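Local structure of putative succinylglutamate desuccinylase / aspartoacylase (3FMC) at residues 178-184 against 238-244; 192-198 against 277-283; 301-305 against 346-352. The protein is probably a zinc-dependent hydrolase of the succinylglutamate desuccinylase/aspartoacylase family, thought to act on ester bonds. One frame throughout, in Å; residues are numbered along the deposited sequence.

Contact 1 of 3, residues 178-184 against 238-244; sequences CKHLYCP and ALTLELG
Glu242 sets its CB over one face of the His180 ring, a CH-pi contact with CB 3.4 Å from the centroid and 15° off the ring normal. The p rotamer of His180 makes this possible and also lets His180 ND1 donate to Cys178 O at 3.1 Å. Both segments are extended, and strands 179-184 and 238-243 run antiparallel, at 168° with their axes 4.8 Å apart. His180 and Glu242 form a hydrogen-bonded pair, His180 N to Glu242 O 2.9 Å and Glu242 N to His180 O 2.8 Å; so do Tyr182 and Thr240, Tyr182 N to Thr240 O 2.9 Å and Thr240 N to Tyr182 O 3.1 Å. Leu181 faces Leu241 as the non-hydrogen-bonded pair between them.

On the sheet face of His180 and Glu242 (chi1 and chi2 both m), Tyr182 (m) brings CE1 to 3.6 Å from Glu242 OE2. On the opposite face, Leu181 (chi1 t, chi2 p) puts CD1 3.7 Å from Leu241 CD1. Cys183 SG is 3.6 Å from Leu239 CD2. Gly244, at phi 86° and psi -149°, takes the chain round a corner.

Glu242 also touches His172, which with His43 and Glu46 could form the zinc site of this family, empty here; a sulfate, probably from the crystallisation liquor, lies about 5 Å from the Glu242 side chain. In the central mixed sheet, strand 167-174 flanks 238-243, strand 198-202 flanks 178-184, Lys179 leads away to Glu256, Asp253 and Asp257 on helix 251-267, and helix 210-227 packs on Pro184 and Ala238, its Asp211 hydrogen-bonded to Thr240 OG1.

Contact 2 of 3, residues 192-198 against 277-283; sequences QYFSIPY and PKPMKRY
Arg282 grips the other loop through one carbonyl: NE and NH2 both donate to Phe194 O, at 3.0 and 2.8 Å. The side chain is stretched out to get there (chi2 and chi3 both t), and Arg282 NH2 also donates to Lys278 O at 2.7 Å, so the guanidinium ties its own loop into a bend while holding 192-198. Gln192 O sits over one guanidinium face, 3.4 Å from Arg282 CZ. Tyr283 N gives a nearly straight bond to Pro197 O, 2.8 Å. Two waters fill in: water 3 lies 2.9 Å from Tyr193 O, 2.7 Å from Ser195 OG and 2.9 Å from Lys278 N, and water 4 donates to Ile196 O at 2.8 Å and Tyr283 O at 3.0 Å.

Neither loop is regular until Tyr198 and Tyr283, which make a parallel bridge with CA atoms 5.0 Å apart. This is where strands 198-202 and 283-286 start side by side in the central sheet, with Tyr198 in turn joined to Leu181 by a backbone hydrogen bond.

Both tyrosines are m rotamers on one face; their planes lie 22° apart, but the rings are slid past each other, centroids 5.7 Å apart, and Tyr198 CD1 packs on Tyr283 CB at 3.8 Å. Selenomethionine Met280 turns inward, its CE 3.7 Å from Pro197 CB and its SE 3.7 Å from Ser195 CA. At the far end Pro277 CG meets Tyr193 CD1 at 3.5 Å.

Contact 3 of 3, residues 301-305 against 346-352; sequences VEYLG and HFASASV
This is one edge of the small four-stranded antiparallel sheet in the C-terminal part of the chain, where strand 351-352 comes alongside strand 299-303. Val301 N donates to Ala350 O at 2.7 Å, and the CA atoms of that pair are 4.9 Å apart. Next to it Val301 CG2 (chi1 t) packs on Val352 CG2 at 3.7 Å.

Two residues on, Tyr303 (m) points into the bend that follows strand 341-346, whose last residue is His346. Its ring makes an offset stack on His346, centroids 3.8 Å apart and planes at 4°, and Tyr303 OH donates to Ser349 O at 2.7 Å while passing 3.4 Å from Phe347 CB. His346, a p rotamer, is set by ND1 donating to Phe347 O at 2.7 Å. Ser349 OG accepts from Ser351 N at 3.2 Å, an ST turn that leads the bend into its strand.

The same serine hydroxyl bonds to Glu247 and Lys83 of the second subunit, and Phe347 packs on Ile95 of the third, so the bend lies at subunit interfaces. Strand 351-352, entered through the ST turn, is thus an outermost strand of the four-stranded antiparallel sheet within this chain.

Overall arrangement
Contact 1 lies in the central sheet, which contact 2 joins at the start of strands 198-202 and 283-286. Their centres are 11 Å apart and they touch where Leu181 N meets Tyr198 O at 2.9 Å, a probable hydrogen bond, and where His180 CA meets Ile196 CG2 at 3.3 Å; their segments alternate along the chain. Contact 1 holds Glu242 beside the possible zinc site, whereas contact 2 lies farther along the sheet, past strand 176-184, its centre about 17 Å from the centre of the chain. Contact 3 stands apart, its centre 22 Å from that of contact 1 and 27 Å from that of contact 2, with no touch to either. It meets Glu247 of the second subunit, a residue shortly after that subunit's own copy of 238-244.

Contact 1 of 3, residues 178-184 against 238-244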
loop_
_atom_site.group_PDB
_atom_site.type_symbol
_atom_site.label_atom_id
_atom_site.label_comp_id
_atom_site.label_asym_id
_atom_site.label_seq_id
_atom_site.Cartn_x
_atom_site.Cartn_y
_atom_site.Cartn_z
ATOM N N CYS C 178 -11.213 -19.110 13.862
ATOM C CA CYS C 178 -12.360 -19.584 14.621
ATOM C C CYS C 178 -12.643 -18.529 15.682
ATOM O O CYS C 178 -11.906 -17.552 15.835
ATOM C CB CYS C 178 -12.092 -20.977 15.257
ATOM S SG CYS C 178 -10.950 -21.024 16.545
ATOM N N LYS C 179 -13.768 -18.683 16.379
ATOM C CA LYS C 179 -14.116 -17.777 17.482
ATOM C C LYS C 179 -13.265 -18.165 18.706
ATOM O O LYS C 179 -13.155 -19.335 19.090
ATOM C CB LYS C 179 -15.617 -17.891 17.832
ATOM C CG LYS C 179 -16.501 -17.655 16.670
ATOM C CD LYS C 179 -17.973 -17.636 17.057
ATOM C CE LYS C 179 -18.827 -17.469 15.851
ATOM N NZ LYS C 179 -20.257 -17.451 16.217
ATOM N N HIS C 180 -12.659 -17.165 19.302
ATOM C CA HIS C 180 -11.832 -17.316 20.465
ATOM C C HIS C 180 -11.944 -16.099 21.370
ATOM O O HIS C 180 -12.437 -15.041 20.977
ATOM C CB HIS C 180 -10.376 -17.739 20.151
ATOM C CG HIS C 180 -9.608 -16.792 19.274
ATOM N ND1 HIS C 180 -9.871 -16.642 17.923
ATOM C CD2 HIS C 180 -8.525 -16.036 19.534
ATOM C CE1 HIS C 180 -8.992 -15.801 17.410
ATOM N NE2 HIS C 180 -8.171 -15.415 18.371
ATOM N N LEU C 181 -11.478 -16.265 22.579
ATOM C CA LEU C 181 -11.601 -15.251 23.616
ATOM C C LEU C 181 -10.342 -15.064 24.402
ATOM O O LEU C 181 -9.660 -16.053 24.743
ATOM C CB LEU C 181 -12.682 -15.691 24.590
ATOM C CG LEU C 181 -13.041 -14.909 25.860
ATOM C CD1 LEU C 181 -13.721 -13.540 25.563
ATOM C CD2 LEU C 181 -13.964 -15.752 26.826
ATOM N N TYR C 182 -10.005 -13.806 24.635
ATOM C CA TYR C 182 -8.970 -13.442 25.580
ATOM C C TYR C 182 -9.680 -13.050 26.896
ATOM O O TYR C 182 -10.609 -12.178 26.938
ATOM C CB TYR C 182 -8.077 -12.322 25.110
ATOM C CG TYR C 182 -7.204 -12.651 23.916
ATOM C CD1 TYR C 182 -7.691 -12.594 22.621
ATOM C CD2 TYR C 182 -5.874 -12.992 24.096
ATOM C CE1 TYR C 182 -6.877 -12.882 21.528
ATOM C CE2 TYR C 182 -5.093 -13.311 23.061
ATOM C CZ TYR C 182 -5.556 -13.245 21.770
ATOM O OH TYR C 182 -4.687 -13.534 20.737
ATOM N N CYS C 183 -9.211 -13.680 27.962
ATOM C CA CYS C 183 -9.808 -13.569 29.287
ATOM C C CYS C 183 -8.680 -13.498 30.300
ATOM O O CYS C 183 -7.790 -14.358 30.281
ATOM C CB CYS C 183 -10.669 -14.792 29.555
ATOM S SG CYS C 183 -11.611 -14.666 31.120
ATOM N N PRO C 184 -8.693 -12.491 31.185
ATOM C CA PRO C 184 -7.666 -12.374 32.216
ATOM C C PRO C 184 -7.798 -13.505 33.214
ATOM O O PRO C 184 -8.914 -13.958 33.491
ATOM C CB PRO C 184 -7.977 -11.066 32.920
ATOM C CG PRO C 184 -9.121 -10.448 32.150
ATOM C CD PRO C 184 -9.685 -11.402 31.222
ATOM N N ALA C 238 -12.545 -7.032 31.640
ATOM C CA ALA C 238 -12.150 -6.580 30.289
ATOM C C ALA C 238 -11.755 -7.815 29.513
ATOM O O ALA C 238 -10.770 -8.513 29.849
ATOM C CB ALA C 238 -11.024 -5.566 30.332
ATOM N N LEU C 239 -12.565 -8.088 28.504
ATOM C CA LEU C 239 -12.443 -9.296 27.675
ATOM C C LEU C 239 -12.380 -8.892 26.206
ATOM O O LEU C 239 -13.010 -7.905 25.802
ATOM C CB LEU C 239 -13.699 -10.135 27.904
ATOM C CG LEU C 239 -13.881 -10.490 29.394
ATOM C CD1 LEU C 239 -15.300 -10.351 29.776
ATOM C CD2 LEU C 239 -13.328 -11.866 29.654
ATOM N N THR C 240 -11.660 -9.683 25.397
ATOM C CA THR C 240 -11.555 -9.417 23.966
ATOM C C THR C 240 -12.096 -10.622 23.241
ATOM O O THR C 240 -11.596 -11.713 23.405
ATOM C CB THR C 240 -10.083 -9.105 23.577
ATOM O OG1 THR C 240 -9.608 -8.015 24.384
ATOM C CG2 THR C 240 -9.935 -8.784 22.105
ATOM N N LEU C 241 -13.132 -10.404 22.459
ATOM C CA LEU C 241 -13.774 -11.444 21.710
ATOM C C LEU C 241 -13.304 -11.380 20.263
ATOM O O LEU C 241 -13.418 -10.350 19.636
ATOM C CB LEU C 241 -15.300 -11.277 21.804
ATOM C CG LEU C 241 -16.024 -11.533 23.177
ATOM C CD1 LEU C 241 -15.656 -10.655 24.312
ATOM C CD2 LEU C 241 -17.578 -11.557 22.893
ATOM N N GLU C 242 -12.743 -12.496 19.763
ATOM C CA GLU C 242 -12.208 -12.618 18.398
ATOM C C GLU C 242 -13.216 -13.486 17.677
ATOM O O GLU C 242 -13.159 -14.731 17.719
ATOM C CB GLU C 242 -10.819 -13.280 18.426
ATOM C CG GLU C 242 -9.757 -12.625 19.316
ATOM C CD GLU C 242 -9.052 -11.419 18.662
ATOM O OE1 GLU C 242 -8.910 -11.404 17.432
ATOM O OE2 GLU C 242 -8.636 -10.522 19.412
ATOM N N LEU C 243 -14.160 -12.826 17.030
ATOM C CA LEU C 243 -15.339 -13.470 16.439
ATOM C C LEU C 243 -15.262 -13.934 14.995
ATOM O O LEU C 243 -15.988 -13.475 14.129
ATOM C CB LEU C 243 -16.537 -12.538 16.677
ATOM C CG LEU C 243 -16.798 -12.291 18.199
ATOM C CD1 LEU C 243 -17.930 -11.339 18.433
ATOM C CD2 LEU C 243 -17.072 -13.640 18.971
ATOM N N GLY C 244 -14.417 -14.913 14.746
ATOM C CA GLY C 244 -14.322 -15.485 13.405
ATOM C C GLY C 244 -13.366 -14.724 12.520
ATOM O O GLY C 244 -12.393 -14.131 12.998
HETATM O O HOH W 1 -5.322 -10.971 18.789
#

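Contact 2 of 3, residues 192-198 against 277-283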
loop_
_atom_site.group_PDB
_atom_site.type_symbol
_atom_site.label_atom_id
_atom_site.label_comp_id
_atom_site.label_asym_id
_atom_site.label_seq_id
_atom_site.Cartn_x
_atom_site.Cartn_y
_atom_site.Cartn_z
ATOM N N GLN C 192 -17.157 -19.309 30.700
ATOM C CA GLN C 192 -18.299 -20.221 30.831
ATOM C C GLN C 192 -19.615 -19.627 30.330
ATOM O O GLN C 192 -20.531 -20.386 30.055
ATOM C CB GLN C 192 -18.477 -20.680 32.291
ATOM C CG GLN C 192 -17.301 -21.432 32.880
ATOM C CD GLN C 192 -17.020 -22.752 32.175
ATOM O OE1 GLN C 192 -17.927 -23.520 31.874
ATOM N NE2 GLN C 192 -15.746 -23.021 31.919
ATOM N N TYR C 193 -19.689 -18.301 30.152
ATOM C CA TYR C 193 -20.948 -17.618 29.764
ATOM C C TYR C 193 -21.056 -17.282 28.303
ATOM O O TYR C 193 -22.158 -17.301 27.723
ATOM C CB TYR C 193 -21.164 -16.395 30.671
ATOM C CG TYR C 193 -21.197 -16.810 32.109
ATOM C CD1 TYR C 193 -22.344 -17.392 32.675
ATOM C CD2 TYR C 193 -20.082 -16.711 32.895
ATOM C CE1 TYR C 193 -22.349 -17.839 33.983
ATOM C CE2 TYR C 193 -20.084 -17.140 34.205
ATOM C CZ TYR C 193 -21.220 -17.700 34.747
ATOM O OH TYR C 193 -21.159 -18.111 36.072
ATOM N N PHE C 194 -19.923 -16.969 27.668
ATOM C CA PHE C 194 -19.924 -16.692 26.242
ATOM C C PHE C 194 -20.045 -18.012 25.439
ATOM O O PHE C 194 -19.912 -19.093 26.015
ATOM C CB PHE C 194 -18.652 -15.917 25.838
ATOM C CG PHE C 194 -18.528 -14.566 26.504
ATOM C CD1 PHE C 194 -19.122 -13.441 25.947
ATOM C CD2 PHE C 194 -17.827 -14.418 27.679
ATOM C CE1 PHE C 194 -19.014 -12.204 26.572
ATOM C CE2 PHE C 194 -17.701 -13.173 28.291
ATOM C CZ PHE C 194 -18.285 -12.077 27.727
ATOM N N SER C 195 -20.344 -17.882 24.151
ATOM C CA SER C 195 -20.475 -18.995 23.199
ATOM C C SER C 195 -19.183 -19.103 22.346
ATOM O O SER C 195 -19.208 -19.058 21.102
ATOM C CB SER C 195 -21.687 -18.747 22.311
ATOM O OG SER C 195 -22.852 -18.662 23.130
ATOM N N ILE C 196 -18.074 -19.265 23.066
ATOM C CA ILE C 196 -16.748 -19.286 22.460
ATOM C C ILE C 196 -15.986 -20.540 22.910
ATOM O O ILE C 196 -15.656 -20.692 24.097
ATOM C CB ILE C 196 -16.000 -17.987 22.809
ATOM C CG1 ILE C 196 -16.813 -16.773 22.278
ATOM C CG2 ILE C 196 -14.590 -18.016 22.158
ATOM C CD1 ILE C 196 -16.295 -15.374 22.616
ATOM N N PRO C 197 -15.657 -21.413 21.945
ATOM C CA PRO C 197 -15.022 -22.705 22.260
ATOM C C PRO C 197 -13.597 -22.634 22.802
ATOM O O PRO C 197 -13.190 -23.519 23.527
ATOM C CB PRO C 197 -15.114 -23.459 20.915
ATOM C CG PRO C 197 -15.113 -22.410 19.858
ATOM C CD PRO C 197 -15.848 -21.223 20.495
ATOM N N TYR C 198 -12.838 -21.578 22.474
ATOM C CA TYR C 198 -11.417 -21.497 22.860
ATOM C C TYR C 198 -11.057 -20.192 23.520
ATOM O O TYR C 198 -11.315 -19.113 22.975
ATOM C CB TYR C 198 -10.549 -21.756 21.612
ATOM C CG TYR C 198 -10.701 -23.188 21.102
ATOM C CD1 TYR C 198 -10.101 -24.243 21.794
ATOM C CD2 TYR C 198 -11.496 -23.498 20.024
ATOM C CE1 TYR C 198 -10.273 -25.551 21.395
ATOM C CE2 TYR C 198 -11.639 -24.826 19.601
ATOM C CZ TYR C 198 -11.028 -25.835 20.312
ATOM O OH TYR C 198 -11.137 -27.168 19.931
ATOM N N PRO C 277 -25.984 -19.885 29.804
ATOM C CA PRO C 277 -24.990 -20.159 28.761
ATOM C C PRO C 277 -25.366 -21.301 27.846
ATOM O O PRO C 277 -26.009 -22.293 28.289
ATOM C CB PRO C 277 -23.743 -20.561 29.562
ATOM C CG PRO C 277 -23.932 -19.972 30.868
ATOM C CD PRO C 277 -25.413 -20.090 31.135
ATOM N N LYS C 278 -24.986 -21.145 26.577
ATOM C CA LYS C 278 -25.187 -22.183 25.584
ATOM C C LYS C 278 -24.374 -23.388 26.015
ATOM O O LYS C 278 -23.215 -23.243 26.405
ATOM C CB LYS C 278 -24.719 -21.717 24.234
ATOM C CG LYS C 278 -24.896 -22.729 23.127
ATOM C CD LYS C 278 -24.377 -22.147 21.830
ATOM C CE LYS C 278 -24.493 -23.135 20.666
ATOM N NZ LYS C 278 -23.663 -22.635 19.548
ATOM N N PRO C 279 -24.991 -24.593 26.008
ATOM C CA PRO C 279 -24.168 -25.738 26.392
ATOM C C PRO C 279 -23.214 -26.089 25.193
ATOM O O PRO C 279 -23.619 -26.091 24.013
ATOM C CB PRO C 279 -25.202 -26.830 26.731
ATOM C CG PRO C 279 -26.411 -26.447 26.010
ATOM C CD PRO C 279 -26.375 -24.987 25.677
HETATM N N MSE C 280 -21.932 -26.243 25.527
HETATM C CA MSE C 280 -20.863 -26.537 24.556
HETATM C C MSE C 280 -19.601 -26.777 25.352
HETATM O O MSE C 280 -19.491 -26.345 26.502
HETATM C CB MSE C 280 -20.662 -25.390 23.554
HETATM C CG MSE C 280 -20.343 -24.057 24.195
HETATM SE SE MSE C 280 -20.214 -22.683 22.897
HETATM C CE MSE C 280 -18.475 -23.080 22.295
ATOM N N LYS C 281 -18.647 -27.504 24.768
ATOM C CA LYS C 281 -17.361 -27.742 25.457
ATOM C C LYS C 281 -16.563 -26.458 25.297
ATOM O O LYS C 281 -16.640 -25.812 24.244
ATOM C CB LYS C 281 -16.574 -28.897 24.842
ATOM C CG LYS C 281 -17.153 -30.272 25.095
ATOM C CD LYS C 281 -16.748 -30.815 26.447
ATOM C CE LYS C 281 -17.005 -32.310 26.503
ATOM N NZ LYS C 281 -18.365 -32.642 25.969
ATOM N N ARG C 282 -15.876 -26.088 26.367
ATOM C CA ARG C 282 -15.094 -24.864 26.403
ATOM C C ARG C 282 -13.710 -25.182 26.841
ATOM O O ARG C 282 -13.481 -25.722 27.948
ATOM C CB ARG C 282 -15.738 -23.835 27.326
ATOM C CG ARG C 282 -17.018 -23.251 26.729
ATOM C CD ARG C 282 -17.700 -22.297 27.743
ATOM N NE ARG C 282 -18.866 -21.653 27.147
ATOM C CZ ARG C 282 -20.114 -22.138 27.223
ATOM N NH1 ARG C 282 -20.351 -23.262 27.873
ATOM N NH2 ARG C 282 -21.118 -21.515 26.623
ATOM N N TYR C 283 -12.748 -24.777 26.002
ATOM C CA TYR C 283 -11.360 -25.073 26.274
ATOM C C TYR C 283 -10.546 -23.817 26.459
ATOM O O TYR C 283 -10.949 -22.745 26.015
ATOM C CB TYR C 283 -10.755 -25.872 25.121
ATOM C CG TYR C 283 -11.465 -27.183 24.909
ATOM C CD1 TYR C 283 -11.124 -28.320 25.643
ATOM C CD2 TYR C 283 -12.479 -27.270 24.009
ATOM C CE1 TYR C 283 -11.806 -29.517 25.449
ATOM C CE2 TYR C 283 -13.146 -28.445 23.811
ATOM C CZ TYR C 283 -12.799 -29.555 24.521
ATOM O OH TYR C 283 -13.559 -30.685 24.301
HETATM O O HOH W 2 -18.372 -25.229 29.761
HETATM O O HOH W 3 -23.565 -18.755 25.699
HETATM O O HOH W 4 -13.559 -21.308 25.919
#

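Contact 3 of 3, residues 301-305 against 346-352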
loop_
_atom_site.group_PDB
_atom_site.type_symbol
_atom_site.label_atom_id
_atom_site.label_comp_id
_atom_site.label_asym_id
_atom_site.label_seq_id
_atom_site.Cartn_x
_atom_site.Cartn_y
_atom_site.Cartn_z
ATOM N N VAL C 301 0.400 -22.034 -0.691
ATOM C CA VAL C 301 -0.151 -22.848 0.369
ATOM C C VAL C 301 -1.594 -23.260 0.227
ATOM O O VAL C 301 -2.477 -22.435 -0.061
ATOM C CB VAL C 301 -0.028 -22.006 1.700
ATOM C CG1 VAL C 301 -0.532 -22.784 2.899
ATOM C CG2 VAL C 301 1.447 -21.548 1.923
ATOM N N GLU C 302 -1.809 -24.553 0.437
ATOM C CA GLU C 302 -3.145 -25.130 0.557
ATOM C C GLU C 302 -3.288 -25.427 2.052
ATOM O O GLU C 302 -2.535 -26.223 2.602
ATOM C CB GLU C 302 -3.269 -26.397 -0.286
ATOM C CG GLU C 302 -4.614 -27.052 -0.201
ATOM C CD GLU C 302 -4.709 -28.291 -1.099
ATOM O OE1 GLU C 302 -3.782 -29.146 -1.072
ATOM O OE2 GLU C 302 -5.719 -28.383 -1.790
ATOM N N TYR C 303 -4.227 -24.780 2.726
ATOM C CA TYR C 303 -4.361 -24.906 4.191
ATOM C C TYR C 303 -5.105 -26.207 4.477
ATOM O O TYR C 303 -6.210 -26.395 3.987
ATOM C CB TYR C 303 -5.128 -23.681 4.798
ATOM C CG TYR C 303 -4.280 -22.444 4.666
ATOM C CD1 TYR C 303 -3.295 -22.161 5.603
ATOM C CD2 TYR C 303 -4.386 -21.618 3.566
ATOM C CE1 TYR C 303 -2.460 -21.055 5.468
ATOM C CE2 TYR C 303 -3.546 -20.498 3.408
ATOM C CZ TYR C 303 -2.589 -20.234 4.366
ATOM O OH TYR C 303 -1.718 -19.177 4.198
ATOM N N LEU C 304 -4.496 -27.082 5.265
ATOM C CA LEU C 304 -5.146 -28.370 5.634
ATOM C C LEU C 304 -5.693 -28.364 7.050
ATOM O O LEU C 304 -6.742 -28.943 7.308
ATOM C CB LEU C 304 -4.156 -29.511 5.453
ATOM C CG LEU C 304 -3.511 -29.646 4.073
ATOM C CD1 LEU C 304 -2.394 -30.696 4.062
ATOM C CD2 LEU C 304 -4.535 -29.895 2.991
ATOM N N GLY C 305 -5.002 -27.728 7.973
ATOM C CA GLY C 305 -5.431 -27.659 9.386
ATOM C C GLY C 305 -6.613 -26.726 9.454
ATOM O O GLY C 305 -6.493 -25.551 9.113
ATOM N N HIS C 346 -5.269 -18.827 10.613
ATOM C CA HIS C 346 -4.214 -18.919 9.631
ATOM C C HIS C 346 -4.223 -17.696 8.710
ATOM O O HIS C 346 -5.207 -16.947 8.594
ATOM C CB HIS C 346 -4.241 -20.268 8.857
ATOM C CG HIS C 346 -5.357 -20.430 7.860
ATOM N ND1 HIS C 346 -5.479 -19.650 6.719
ATOM C CD2 HIS C 346 -6.348 -21.354 7.786
ATOM C CE1 HIS C 346 -6.513 -20.070 6.014
ATOM N NE2 HIS C 346 -7.042 -21.123 6.618
ATOM N N PHE C 347 -3.119 -17.575 7.987
ATOM C CA PHE C 347 -2.866 -16.463 7.083
ATOM C C PHE C 347 -3.946 -16.413 6.041
ATOM O O PHE C 347 -4.379 -17.454 5.506
ATOM C CB PHE C 347 -1.470 -16.643 6.486
ATOM C CG PHE C 347 -0.947 -15.442 5.736
ATOM C CD1 PHE C 347 -0.751 -14.237 6.375
ATOM C CD2 PHE C 347 -0.508 -15.593 4.419
ATOM C CE1 PHE C 347 -0.184 -13.162 5.690
ATOM C CE2 PHE C 347 0.041 -14.529 3.735
ATOM C CZ PHE C 347 0.189 -13.317 4.373
ATOM N N ALA C 348 -4.344 -15.188 5.680
ATOM C CA ALA C 348 -5.461 -14.958 4.750
ATOM C C ALA C 348 -5.144 -15.044 3.276
ATOM O O ALA C 348 -6.047 -14.921 2.445
ATOM C CB ALA C 348 -6.103 -13.592 5.070
ATOM N N SER C 349 -3.870 -15.243 2.936
ATOM C CA SER C 349 -3.416 -15.313 1.564
ATOM C C SER C 349 -2.733 -16.690 1.347
ATOM O O SER C 349 -2.304 -17.341 2.304
ATOM C CB SER C 349 -2.424 -14.171 1.299
ATOM O OG SER C 349 -1.642 -14.447 0.168
ATOM N N ALA C 350 -2.711 -17.147 0.095
ATOM C CA ALA C 350 -2.147 -18.449 -0.259
ATOM C C ALA C 350 -0.665 -18.373 -0.633
ATOM O O ALA C 350 -0.054 -19.392 -0.975
ATOM C CB ALA C 350 -2.952 -19.068 -1.415
ATOM N N SER C 351 -0.082 -17.183 -0.631
ATOM C CA SER C 351 1.315 -17.058 -1.041
ATOM C C SER C 351 2.113 -16.436 0.086
ATOM O O SER C 351 1.778 -15.374 0.626
ATOM C CB SER C 351 1.419 -16.284 -2.345
ATOM O OG SER C 351 0.795 -15.052 -2.229
ATOM N N VAL C 352 3.141 -17.166 0.493
ATOM C CA VAL C 352 3.963 -16.791 1.604
ATOM C C VAL C 352 5.457 -16.732 1.255
ATOM O O VAL C 352 5.940 -17.443 0.380
ATOM C CB VAL C 352 3.763 -17.762 2.824
ATOM C CG1 VAL C 352 2.299 -17.749 3.268
ATOM C CG2 VAL C 352 4.245 -19.238 2.559
#